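Local coordinates for protein CRISPR-associated endonuclease Cas9 (Campylobacter jejuni subsp. jejuni serotype O:2, PDB 5X2H) that cleaves, as the natural enzyme, double-stranded DNA matched by a guide RNA, with RuvC-like and HNH nuclease domains, in bacterial defence against viruses and plasmids, at residues L744-T749 / L808-K813; F82-E87 / L119-F124. All blocks are in the same frame, centred on the assembly; numbering follows the deposited sequence.

Contact 1 of 2, residues L744-T749 / L808-K813; sequences LILIQT and LKVFEK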
ATOM      1  N   LEU A 744      28.560  -4.741  -1.836  1.00 37.47           N
ATOM      2  CA  LEU A 744      29.825  -4.652  -1.120  1.00 40.07           C
ATOM      3  C   LEU A 744      30.986  -4.703  -2.103  1.00 40.56           C
ATOM      4  O   LEU A 744      31.096  -5.644  -2.897  1.00 40.95           O
ATOM      5  CB  LEU A 744      29.960  -5.784  -0.104  1.00 42.50           C
ATOM      6  CG  LEU A 744      31.266  -5.740   0.686  1.00 41.90           C
ATOM      7  CD1 LEU A 744      31.308  -4.490   1.548  1.00 39.80           C
ATOM      8  CD2 LEU A 744      31.443  -6.998   1.530  1.00 45.31           C
ATOM      9  N   ILE A 745      31.858  -3.697  -2.042  1.00 39.31           N
ATOM     10  CA  ILE A 745      32.999  -3.616  -2.941  1.00 40.00           C
ATOM     11  C   ILE A 745      34.260  -3.321  -2.141  1.00 43.51           C
ATOM     12  O   ILE A 745      34.219  -2.776  -1.037  1.00 44.41           O
ATOM     13  CB  ILE A 745      32.800  -2.550  -4.042  1.00 37.37           C
ATOM     14  CG1 ILE A 745      32.723  -1.151  -3.424  1.00 39.64           C
ATOM     15  CG2 ILE A 745      31.546  -2.856  -4.860  1.00 31.86           C
ATOM     16  CD1 ILE A 745      32.535  -0.035  -4.435  1.00 39.40           C
ATOM     17  N   LEU A 746      35.393  -3.702  -2.725  1.00 46.32           N
ATOM     18  CA  LEU A 746      36.716  -3.420  -2.185  1.00 45.20           C
ATOM     19  C   LEU A 746      37.423  -2.491  -3.159  1.00 45.36           C
ATOM     20  O   LEU A 746      37.640  -2.859  -4.318  1.00 46.41           O
ATOM     21  CB  LEU A 746      37.516  -4.708  -1.991  1.00 45.47           C
ATOM     22  CG  LEU A 746      38.943  -4.562  -1.466  1.00 49.36           C
ATOM     23  CD1 LEU A 746      38.943  -4.405   0.049  1.00 51.42           C
ATOM     24  CD2 LEU A 746      39.789  -5.747  -1.894  1.00 51.80           C
ATOM     25  N   ILE A 747      37.770  -1.288  -2.699  1.00 44.10           N
ATOM     26  CA  ILE A 747      38.356  -0.282  -3.573  1.00 45.98           C
ATOM     27  C   ILE A 747      39.628   0.274  -2.953  1.00 46.22           C
ATOM     28  O   ILE A 747      39.829   0.240  -1.737  1.00 48.71           O
ATOM     29  CB  ILE A 747      37.382   0.873  -3.889  1.00 45.06           C
ATOM     30  CG1 ILE A 747      36.962   1.590  -2.607  1.00 45.98           C
ATOM     31  CG2 ILE A 747      36.173   0.361  -4.644  1.00 46.44           C
ATOM     32  CD1 ILE A 747      36.123   2.822  -2.862  1.00 48.03           C
ATOM     33  N   GLN A 748      40.489   0.802  -3.822  1.00 43.21           N
ATOM     34  CA  GLN A 748      41.720   1.456  -3.399  1.00 45.89           C
ATOM     35  C   GLN A 748      42.118   2.467  -4.462  1.00 49.37           C
ATOM     36  O   GLN A 748      42.206   2.124  -5.646  1.00 48.86           O
ATOM     37  CB  GLN A 748      42.847   0.438  -3.182  1.00 45.18           C
ATOM     38  CG  GLN A 748      44.149   1.052  -2.691  1.00 47.32           C
ATOM     39  CD  GLN A 748      45.268   0.031  -2.577  1.00 54.61           C
ATOM     40  OE1 GLN A 748      45.107  -1.128  -2.963  1.00 58.07           O
ATOM     41  NE2 GLN A 748      46.409   0.456  -2.043  1.00 54.53           N
ATOM     42  N   THR A 749      42.341   3.707  -4.044  1.00 50.30           N
ATOM     43  CA  THR A 749      42.894   4.714  -4.932  1.00 53.69           C
ATOM     44  C   THR A 749      44.417   4.679  -4.864  1.00 57.07           C
ATOM     45  O   THR A 749      45.014   4.025  -4.006  1.00 60.43           O
ATOM     46  CB  THR A 749      42.380   6.107  -4.568  1.00 53.70           C
ATOM     47  OG1 THR A 749      43.092   6.594  -3.424  1.00 57.93           O
ATOM     48  CG2 THR A 749      40.897   6.054  -4.248  1.00 51.52           C
ATOM     49  N   LEU A 808      41.031   3.672 -10.548  1.00 39.33           N
ATOM     50  CA  LEU A 808      41.097   2.937  -9.293  1.00 41.62           C
ATOM     51  C   LEU A 808      42.144   1.835  -9.382  1.00 45.19           C
ATOM     52  O   LEU A 808      42.230   1.118 -10.383  1.00 47.00           O
ATOM     53  CB  LEU A 808      39.731   2.340  -8.951  1.00 36.61           C
ATOM     54  CG  LEU A 808      38.680   3.279  -8.354  1.00 37.02           C
ATOM     55  CD1 LEU A 808      37.347   2.550  -8.157  1.00 34.65           C
ATOM     56  CD2 LEU A 808      39.175   3.853  -7.041  1.00 36.34           C
ATOM     57  N   LYS A 809      42.954   1.713  -8.329  1.00 42.54           N
ATOM     58  CA  LYS A 809      43.973   0.670  -8.306  1.00 46.12           C
ATOM     59  C   LYS A 809      43.356  -0.692  -8.009  1.00 44.38           C
ATOM     60  O   LYS A 809      43.787  -1.709  -8.565  1.00 43.68           O
ATOM     61  CB  LYS A 809      45.052   1.023  -7.282  1.00 46.55           C
ATOM     62  CG  LYS A 809      46.117  -0.036  -7.109  1.00 52.70           C
ATOM     63  CD  LYS A 809      47.195   0.418  -6.131  1.00 58.11           C
ATOM     64  CE  LYS A 809      48.212  -0.682  -5.885  1.00 61.74           C
ATOM     65  NZ  LYS A 809      49.324  -0.221  -5.005  1.00 69.65           N
ATOM     66  N   VAL A 810      42.344  -0.729  -7.144  1.00 42.65           N
ATOM     67  CA  VAL A 810      41.612  -1.948  -6.814  1.00 44.52           C
ATOM     68  C   VAL A 810      40.122  -1.650  -6.922  1.00 43.48           C
ATOM     69  O   VAL A 810      39.654  -0.618  -6.424  1.00 42.64           O
ATOM     70  CB  VAL A 810      41.962  -2.468  -5.406  1.00 43.40           C
ATOM     71  CG1 VAL A 810      41.029  -3.605  -5.002  1.00 42.04           C
ATOM     72  CG2 VAL A 810      43.411  -2.923  -5.354  1.00 43.14           C
ATOM     73  N   PHE A 811      39.381  -2.541  -7.579  1.00 41.86           N
ATOM     74  CA  PHE A 811      37.935  -2.374  -7.749  1.00 40.77           C
ATOM     75  C   PHE A 811      37.353  -3.779  -7.913  1.00 41.53           C
ATOM     76  O   PHE A 811      37.280  -4.307  -9.025  1.00 39.93           O
ATOM     77  CB  PHE A 811      37.615  -1.480  -8.938  1.00 40.99           C
ATOM     78  CG  PHE A 811      36.208  -0.949  -8.946  1.00 39.27           C
ATOM     79  CD1 PHE A 811      35.354  -1.187  -7.881  1.00 39.07           C
ATOM     80  CD2 PHE A 811      35.734  -0.219 -10.024  1.00 41.19           C
ATOM     81  CE1 PHE A 811      34.055  -0.702  -7.891  1.00 41.01           C
ATOM     82  CE2 PHE A 811      34.435   0.271 -10.039  1.00 39.76           C
ATOM     83  CZ  PHE A 811      33.596   0.029  -8.969  1.00 38.26           C
ATOM     84  N   GLU A 812      36.952  -4.376  -6.788  1.00 45.51           N
ATOM     85  CA  GLU A 812      36.512  -5.764  -6.740  1.00 47.97           C
ATOM     86  C   GLU A 812      35.172  -5.858  -6.026  1.00 44.72           C
ATOM     87  O   GLU A 812      34.881  -5.081  -5.115  1.00 47.49           O
ATOM     88  CB  GLU A 812      37.538  -6.651  -6.019  1.00 56.38           C
ATOM     89  CG  GLU A 812      38.967  -6.525  -6.532  1.00 65.05           C
ATOM     90  CD  GLU A 812      39.292  -7.523  -7.626  1.00 70.18           C
ATOM     91  OE1 GLU A 812      38.557  -8.524  -7.763  1.00 71.95           O
ATOM     92  OE2 GLU A 812      40.289  -7.307  -8.350  1.00 71.78           O
ATOM     93  N   LYS A 813      34.361  -6.831  -6.435  1.00 40.55           N
ATOM     94  CA  LYS A 813      33.042  -7.039  -5.853  1.00 41.77           C
ATOM     95  C   LYS A 813      33.092  -8.163  -4.827  1.00 42.11           C
ATOM     96  O   LYS A 813      33.750  -9.185  -5.040  1.00 42.40           O
ATOM     97  CB  LYS A 813      32.003  -7.361  -6.932  1.00 41.26           C
ATOM     98  CG  LYS A 813      30.582  -7.547  -6.393  1.00 41.81           C
ATOM     99  CD  LYS A 813      29.599  -7.957  -7.483  1.00 37.57           C
ATOM    100  CE  LYS A 813      28.174  -7.988  -6.947  1.00 44.13           C
ATOM    101  NZ  LYS A 813      27.176  -8.367  -7.991  1.00 47.15           N
TER

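Contact 2 of 2, residues F82-E87 / L119-F124; sequences FKLNYE and LSKQDF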
ATOM      1  N   PHE A  82     -25.750  10.430 -35.123  1.00 61.71           N
ATOM      2  CA  PHE A  82     -25.715  11.655 -35.911  1.00 63.57           C
ATOM      3  C   PHE A  82     -25.104  11.461 -37.291  1.00 65.45           C
ATOM      4  O   PHE A  82     -25.040  12.425 -38.061  1.00 67.19           O
ATOM      5  CB  PHE A  82     -24.945  12.745 -35.156  1.00 61.27           C
ATOM      6  CG  PHE A  82     -25.611  13.187 -33.881  1.00 60.26           C
ATOM      7  CD1 PHE A  82     -26.936  12.872 -33.628  1.00 62.06           C
ATOM      8  CD2 PHE A  82     -24.911  13.922 -32.939  1.00 60.29           C
ATOM      9  CE1 PHE A  82     -27.549  13.276 -32.458  1.00 61.30           C
ATOM     10  CE2 PHE A  82     -25.519  14.331 -31.766  1.00 59.60           C
ATOM     11  CZ  PHE A  82     -26.839  14.008 -31.527  1.00 58.90           C
ATOM     12  N   LYS A  83     -24.663  10.244 -37.621  1.00 62.57           N
ATOM     13  CA  LYS A  83     -24.020   9.951 -38.904  1.00 67.03           C
ATOM     14  C   LYS A  83     -22.763  10.799 -39.094  1.00 62.98           C
ATOM     15  O   LYS A  83     -22.462  11.262 -40.195  1.00 64.65           O
ATOM     16  CB  LYS A  83     -24.989  10.135 -40.074  1.00 66.97           C
ATOM     17  N   LEU A  84     -22.029  11.006 -38.006  1.00 64.59           N
ATOM     18  CA  LEU A  84     -20.759  11.713 -38.030  1.00 65.07           C
ATOM     19  C   LEU A  84     -19.616  10.705 -38.113  1.00 64.55           C
ATOM     20  O   LEU A  84     -19.820   9.488 -38.112  1.00 65.95           O
ATOM     21  CB  LEU A  84     -20.626  12.612 -36.801  1.00 57.69           C
ATOM     22  CG  LEU A  84     -21.703  13.689 -36.659  1.00 58.93           C
ATOM     23  CD1 LEU A  84     -21.575  14.416 -35.333  1.00 57.16           C
ATOM     24  CD2 LEU A  84     -21.631  14.669 -37.819  1.00 61.07           C
ATOM     25  N   ASN A  85     -18.392  11.221 -38.180  1.00 61.19           N
ATOM     26  CA  ASN A  85     -17.202  10.396 -38.330  1.00 62.05           C
ATOM     27  C   ASN A  85     -16.562  10.190 -36.964  1.00 59.51           C
ATOM     28  O   ASN A  85     -16.181  11.159 -36.300  1.00 59.38           O
ATOM     29  CB  ASN A  85     -16.211  11.042 -39.297  1.00 73.06           C
ATOM     30  CG  ASN A  85     -15.670  10.059 -40.314  1.00 81.60           C
ATOM     31  OD1 ASN A  85     -16.258   9.866 -41.380  1.00 86.00           O
ATOM     32  ND2 ASN A  85     -14.543   9.430 -39.991  1.00 81.74           N
ATOM     33  N   TYR A  86     -16.449   8.926 -36.549  1.00 57.40           N
ATOM     34  CA  TYR A  86     -15.826   8.620 -35.266  1.00 50.49           C
ATOM     35  C   TYR A  86     -14.375   9.082 -35.236  1.00 49.52           C
ATOM     36  O   TYR A  86     -13.899   9.595 -34.218  1.00 51.41           O
ATOM     37  CB  TYR A  86     -15.925   7.120 -34.986  1.00 50.06           C
ATOM     38  CG  TYR A  86     -15.215   6.663 -33.728  1.00 57.48           C
ATOM     39  CD1 TYR A  86     -15.849   6.709 -32.492  1.00 55.67           C
ATOM     40  CD2 TYR A  86     -13.914   6.172 -33.777  1.00 54.74           C
ATOM     41  CE1 TYR A  86     -15.206   6.285 -31.341  1.00 53.17           C
ATOM     42  CE2 TYR A  86     -13.264   5.746 -32.632  1.00 51.69           C
ATOM     43  CZ  TYR A  86     -13.914   5.805 -31.418  1.00 50.81           C
ATOM     44  OH  TYR A  86     -13.276   5.382 -30.278  1.00 48.40           O
ATOM     45  N   GLU A  87     -13.658   8.917 -36.350  1.00 54.24           N
ATOM     46  CA  GLU A  87     -12.258   9.318 -36.412  1.00 53.01           C
ATOM     47  C   GLU A  87     -12.075  10.823 -36.251  1.00 54.70           C
ATOM     48  O   GLU A  87     -10.985  11.263 -35.866  1.00 51.82           O
ATOM     49  CB  GLU A  87     -11.639   8.852 -37.731  1.00 52.24           C
ATOM     50  N   LEU A 119     -29.761  23.137 -31.436  1.00 68.71           N
ATOM     51  CA  LEU A 119     -28.330  22.973 -31.635  1.00 71.56           C
ATOM     52  C   LEU A 119     -28.053  22.198 -32.915  1.00 71.83           C
ATOM     53  O   LEU A 119     -28.829  21.330 -33.320  1.00 67.87           O
ATOM     54  CB  LEU A 119     -27.690  22.242 -30.454  1.00 68.17           C
ATOM     55  CG  LEU A 119     -27.594  22.967 -29.113  1.00 69.52           C
ATOM     56  CD1 LEU A 119     -26.805  22.124 -28.123  1.00 66.62           C
ATOM     57  CD2 LEU A 119     -26.957  24.335 -29.289  1.00 63.81           C
ATOM     58  N   SER A 120     -26.938  22.531 -33.555  1.00 73.04           N
ATOM     59  CA  SER A 120     -26.389  21.658 -34.579  1.00 76.00           C
ATOM     60  C   SER A 120     -25.963  20.339 -33.947  1.00 73.78           C
ATOM     61  O   SER A 120     -25.605  20.279 -32.768  1.00 74.79           O
ATOM     62  CB  SER A 120     -25.195  22.326 -35.263  1.00 83.44           C
ATOM     63  OG  SER A 120     -24.338  21.366 -35.854  1.00 85.89           O
ATOM     64  N   LYS A 121     -26.012  19.265 -34.738  1.00 68.50           N
ATOM     65  CA  LYS A 121     -25.589  17.976 -34.206  1.00 70.73           C
ATOM     66  C   LYS A 121     -24.090  17.938 -33.938  1.00 68.74           C
ATOM     67  O   LYS A 121     -23.641  17.136 -33.112  1.00 67.82           O
ATOM     68  CB  LYS A 121     -26.006  16.845 -35.147  1.00 73.35           C
ATOM     69  CG  LYS A 121     -25.484  16.939 -36.566  1.00 73.71           C
ATOM     70  CD  LYS A 121     -26.152  15.871 -37.425  1.00 73.43           C
ATOM     71  CE  LYS A 121     -25.427  15.658 -38.741  1.00 74.45           C
ATOM     72  NZ  LYS A 121     -26.066  14.576 -39.540  1.00 74.80           N
ATOM     73  N   GLN A 122     -23.308  18.791 -34.604  1.00 65.49           N
ATOM     74  CA  GLN A 122     -21.917  18.970 -34.203  1.00 62.27           C
ATOM     75  C   GLN A 122     -21.820  19.695 -32.867  1.00 61.91           C
ATOM     76  O   GLN A 122     -20.908  19.420 -32.076  1.00 60.94           O
ATOM     77  CB  GLN A 122     -21.145  19.737 -35.278  1.00 63.27           C
ATOM     78  CG  GLN A 122     -20.972  18.997 -36.600  1.00 67.15           C
ATOM     79  CD  GLN A 122     -22.214  19.047 -37.475  1.00 72.51           C
ATOM     80  OE1 GLN A 122     -23.217  19.663 -37.116  1.00 74.76           O
ATOM     81  NE2 GLN A 122     -22.149  18.396 -38.631  1.00 74.63           N
ATOM     82  N   ASP A 123     -22.747  20.618 -32.600  1.00 62.67           N
ATOM     83  CA  ASP A 123     -22.763  21.309 -31.315  1.00 63.93           C
ATOM     84  C   ASP A 123     -23.223  20.379 -30.201  1.00 62.82           C
ATOM     85  O   ASP A 123     -22.605  20.320 -29.133  1.00 61.78           O
ATOM     86  CB  ASP A 123     -23.666  22.541 -31.389  1.00 68.37           C
ATOM     87  CG  ASP A 123     -23.151  23.584 -32.359  1.00 71.33           C
ATOM     88  OD1 ASP A 123     -21.918  23.684 -32.525  1.00 69.07           O
ATOM     89  OD2 ASP A 123     -23.985  24.301 -32.956  1.00 75.19           O
ATOM     90  N   PHE A 124     -24.319  19.651 -30.431  1.00 62.99           N
ATOM     91  CA  PHE A 124     -24.801  18.705 -29.433  1.00 61.76           C
ATOM     92  C   PHE A 124     -23.758  17.637 -29.134  1.00 58.28           C
ATOM     93  O   PHE A 124     -23.662  17.162 -27.996  1.00 52.15           O
ATOM     94  CB  PHE A 124     -26.106  18.061 -29.910  1.00 63.59           C
ATOM     95  CG  PHE A 124     -26.924  17.446 -28.806  1.00 64.72           C
ATOM     96  CD1 PHE A 124     -26.681  17.764 -27.481  1.00 64.93           C
ATOM     97  CD2 PHE A 124     -27.936  16.545 -29.097  1.00 67.68           C
ATOM     98  CE1 PHE A 124     -27.433  17.196 -26.466  1.00 66.13           C
ATOM     99  CE2 PHE A 124     -28.691  15.974 -28.088  1.00 67.52           C
ATOM    100  CZ  PHE A 124     -28.438  16.300 -26.771  1.00 66.20           C
TER

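Contact 1 of 2, residues L744-T749 / L808-K813
Gln748 O receives two backbone N-H groups from the facing strand, and this double acceptance marks the point where a regular antiparallel ladder takes in an extra residue. Lys809 N reaches Gln748 O at 2.8 Å, nearly along the C=O axis, while Val810 N comes to Gln748 O at 3.2 Å in the carbonyl plane, on a lone pair. In return Gln748 N gives a bond to Val810 O. Lys809 and Val810 thus both face Gln748, the definition of a classic beta bulge. Beyond it the ladder is regular: Leu746 and Glu812 form a hydrogen-bonded pair, with Leu746 N to Glu812 O at 2.8 Å and Glu812 N back to Leu746 O. In the antiparallel sheet of the PAM-interacting C-terminal domain, strand 744-748 lies between 756-764 and 810-816, and 810-816 is followed by the outermost strand 822-824.

On the face carrying Ile745, Ile747 and Phe811, all buried, Phe811 lies beside Ile747 and points the same way. Ile747 CG2 meets Phe811 CD1 at 3.7 Å, and Ile745 CD1 comes obliquely to Phe811 CE1 at 3.8 Å. The extended second torsion of Ile745 (chi2 180°) carries its CD1 out to this ring. Phe695 and Phe737 meet the same ring edge-to-face.

The face of Leu746, Gln748, Val810 and Glu812 is more polar. Val810 CG1 lies 4.0 Å from Leu746 CD2, and Val810 CG2 packs against Gln748 OE1 at 3.4 Å. The Gln748 chain runs out extended, CG anti to the backbone N (chi1 -178°), alongside the aliphatic part of Lys809. Its amide is positioned from beyond the pair by a bond from NE2 to Met752 O, and Glu812 bends away to a salt bridge with Lys824.

Contact 2 of 2, residues F82-E87 / L119-F124
Where helix 51-82 ends and helix 121-133 begins, Phe82 and Lys121 join the two helix termini through both a ring face and a backbone carbonyl. Lys121 CB sits over one face of the Phe82 ring, offset toward its rim, in a CH-pi contact 4.1 Å from the centroid and 22° off the normal. The lysine runs back antiparallel to the phenylalanine side chain, which brings its tip to the phenylalanine backbone: Lys121 NZ donates to Phe82 O at 2.8 Å, tilted 20° from the carbonyl plane. The chain is extended beyond CG, and its CD and CE lie against the same carbonyl.

Lys83, with positive phi, turns the chain out of the first helix. A carbonyl near a helix C-terminus probably has a partial negative character that would suit an ammonium group. Ser120 stands at the N-cap of the second helix, in an arrangement that fits a capping box with Asp123, whose bond to Ser120 N is weak; the place of Ser120 OG is less sure.

Phe124, one turn on from the cap, is set roughly perpendicular to Phe82; Phe124 CD2 reaches the edge of the Phe82 ring, 3.7 Å from Phe82 CZ. Phe222 meets both rings, and Phe214 lies edge-to-face with Phe124. On the more exposed flank, Leu84 CD2 touches Lys121 CE at 4.0 Å and Gln122 NE2 at 3.8 Å.

The two contacts share no element of structure, their centres about 69 Å apart and their nearest atoms about 48 Å apart. Both lie well away from the chain centre and are partly buried: six of twelve touching residues in contact 1, two of five in contact 2. In contact 1 neighbouring strands of one sheet are joined by repeated backbone bonds, with an apolar face and a more polar one. Contact 2 instead joins two helix ends, where a single lysine side chain supplies the hydrogen bond across, and ring packing and aliphatic contacts supply most of the rest. The nearest atom of contact 1 is about 5 Å, that of contact 2 about 4 Å, from bound nucleic acid.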